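PDB 3VSF: ricin B lectin from Clostridium thermocellum, which probably hydrolyses beta-1,3-galactan from the chain end as a family 43 glycoside hydrolase that also carries a galactose-binding beta-trefoil lectin domain. Local coordinates for residues 445-450 against 457-462. Residues are numbered along the deposited sequence; the frame is centred on the assembly and turned at random.
Sequences QHWKFT and YKISSR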
# COMPACT_ATOMS: atom_id res chain seq x y z
N GLN A 445 10.49 -9.64 -13.54
CA GLN A 445 9.65 -8.72 -14.30
C GLN A 445 10.51 -7.68 -15.02
O GLN A 445 10.00 -6.77 -15.66
CB GLN A 445 8.63 -8.03 -13.40
CG GLN A 445 7.67 -8.99 -12.71
CD GLN A 445 6.57 -8.27 -11.95
OE1 GLN A 445 6.59 -7.05 -11.81
NE2 GLN A 445 5.60 -9.03 -11.45
N HIS A 446 11.83 -7.84 -14.89
CA HIS A 446 12.77 -6.95 -15.57
C HIS A 446 13.37 -7.64 -16.80
O HIS A 446 13.83 -8.78 -16.72
CB HIS A 446 13.88 -6.52 -14.61
CG HIS A 446 13.40 -5.68 -13.47
ND1 HIS A 446 14.24 -5.22 -12.48
CD2 HIS A 446 12.17 -5.20 -13.17
CE1 HIS A 446 13.55 -4.51 -11.61
NE2 HIS A 446 12.29 -4.48 -12.01
N TRP A 447 13.36 -6.94 -17.92
CA TRP A 447 13.81 -7.51 -19.18
C TRP A 447 14.85 -6.64 -19.88
O TRP A 447 14.68 -5.42 -19.98
CB TRP A 447 12.62 -7.74 -20.12
CG TRP A 447 11.56 -8.61 -19.53
CD1 TRP A 447 10.46 -8.21 -18.84
CD2 TRP A 447 11.51 -10.04 -19.57
NE1 TRP A 447 9.72 -9.30 -18.45
CE2 TRP A 447 10.35 -10.44 -18.89
CE3 TRP A 447 12.34 -11.03 -20.12
CZ2 TRP A 447 9.99 -11.78 -18.74
CZ3 TRP A 447 11.99 -12.35 -19.97
CH2 TRP A 447 10.82 -12.71 -19.29
N LYS A 448 15.92 -7.26 -20.36
CA LYS A 448 16.95 -6.55 -21.11
C LYS A 448 16.87 -6.87 -22.60
O LYS A 448 16.78 -8.03 -22.99
CB LYS A 448 18.34 -6.88 -20.58
CG LYS A 448 19.46 -6.12 -21.29
CD LYS A 448 20.81 -6.36 -20.65
CE LYS A 448 21.28 -7.79 -20.84
NZ LYS A 448 22.64 -8.01 -20.27
N PHE A 449 16.90 -5.83 -23.42
CA PHE A 449 16.86 -6.00 -24.87
C PHE A 449 18.26 -6.00 -25.46
O PHE A 449 19.04 -5.06 -25.24
CB PHE A 449 16.02 -4.89 -25.51
CG PHE A 449 14.55 -5.01 -25.23
CD1 PHE A 449 13.68 -5.50 -26.20
CD2 PHE A 449 14.03 -4.64 -24.00
CE1 PHE A 449 12.33 -5.60 -25.95
CE2 PHE A 449 12.68 -4.75 -23.74
CZ PHE A 449 11.83 -5.23 -24.72
N THR A 450 18.59 -7.05 -26.20
CA THR A 450 19.89 -7.16 -26.84
C THR A 450 19.74 -7.16 -28.36
O THR A 450 19.21 -8.10 -28.94
CB THR A 450 20.62 -8.44 -26.41
OG1 THR A 450 20.60 -8.55 -24.98
CG2 THR A 450 22.06 -8.42 -26.90
N TYR A 457 15.54 -8.37 -31.46
CA TYR A 457 16.22 -8.39 -30.17
C TYR A 457 16.11 -9.74 -29.48
O TYR A 457 15.21 -10.53 -29.78
CB TYR A 457 15.64 -7.31 -29.24
CG TYR A 457 15.72 -5.90 -29.78
CD1 TYR A 457 16.85 -5.12 -29.57
CD2 TYR A 457 14.66 -5.35 -30.48
CE1 TYR A 457 16.92 -3.82 -30.05
CE2 TYR A 457 14.72 -4.05 -30.97
CZ TYR A 457 15.85 -3.30 -30.75
OH TYR A 457 15.92 -2.01 -31.23
N LYS A 458 17.03 -9.99 -28.55
CA LYS A 458 16.91 -11.12 -27.64
C LYS A 458 16.55 -10.59 -26.26
O LYS A 458 17.38 -9.97 -25.59
CB LYS A 458 18.22 -11.92 -27.57
CG LYS A 458 18.54 -12.70 -28.83
CD LYS A 458 19.75 -13.61 -28.62
CE LYS A 458 20.98 -12.81 -28.22
NZ LYS A 458 22.16 -13.68 -28.00
N ILE A 459 15.31 -10.82 -25.84
CA ILE A 459 14.82 -10.29 -24.58
C ILE A 459 15.08 -11.26 -23.43
O ILE A 459 14.37 -12.26 -23.28
CB ILE A 459 13.32 -9.97 -24.65
CG1 ILE A 459 13.00 -9.22 -25.95
CG2 ILE A 459 12.88 -9.17 -23.44
CD1 ILE A 459 11.53 -8.97 -26.17
N SER A 460 16.10 -10.97 -22.64
CA SER A 460 16.51 -11.85 -21.55
C SER A 460 16.02 -11.36 -20.19
O SER A 460 16.01 -10.16 -19.92
CB SER A 460 18.03 -12.01 -21.52
OG SER A 460 18.67 -10.76 -21.36
N SER A 461 15.61 -12.30 -19.34
CA SER A 461 15.17 -11.97 -17.99
C SER A 461 16.37 -11.59 -17.13
O SER A 461 17.50 -12.01 -17.40
CB SER A 461 14.43 -13.16 -17.37
OG SER A 461 13.94 -12.83 -16.08
N ARG A 462 16.12 -10.80 -16.09
CA ARG A 462 17.19 -10.34 -15.21
C ARG A 462 17.50 -11.40 -14.16
O ARG A 462 18.61 -11.44 -13.61
CB ARG A 462 16.78 -9.03 -14.54
CG ARG A 462 17.89 -8.34 -13.76
CD ARG A 462 17.42 -7.00 -13.23
NE ARG A 462 18.51 -6.21 -12.67
CZ ARG A 462 18.39 -4.95 -12.27
NH1 ARG A 462 17.21 -4.34 -12.36
NH2 ARG A 462 19.43 -4.30 -11.77
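Phe449 turns a ring edge toward the face of Tyr457 in a T-shaped pair, the planes 85° apart and the centroids 5.9 Å from each other. The same phenyl also packs against an aliphatic neighbour: Ile459 CG2 sits over the centre of one face, while Ile459 CD1 lies above Phe449 CE1 on that same face, 3.5 Å away. With CG1 beside the backbone N (chi1 -45°) and CG2 anti to it, the CG1-CD1 arm of Ile459 runs along Phe449, while CG2, besides covering that ring, comes within 3.6 Å of Trp447 CB. Farther along, the indole lays CZ3 3.7 Å from Ser461 CB, and its NE1 is bonded to Leu421 O. At the other end of the contact, the extended Arg462 runs alongside His446; NH1 donates to His446 ND1 (3.1 Å), tilted 23° from the imidazole plane. Lys448 and Ser460 bond reciprocally through their backbones, the amide of Lys448 meeting Ser460 O at 2.9 Å almost straight. On their face of the sheet Lys458 reaches out to a salt bridge with Asp486. Trp447 lies near Asp422 and Ser461 near Asn444, residues of a galactose site without sugar in this model, placing this antiparallel beta hairpin beside a sugar site of the ricin-type beta-trefoil.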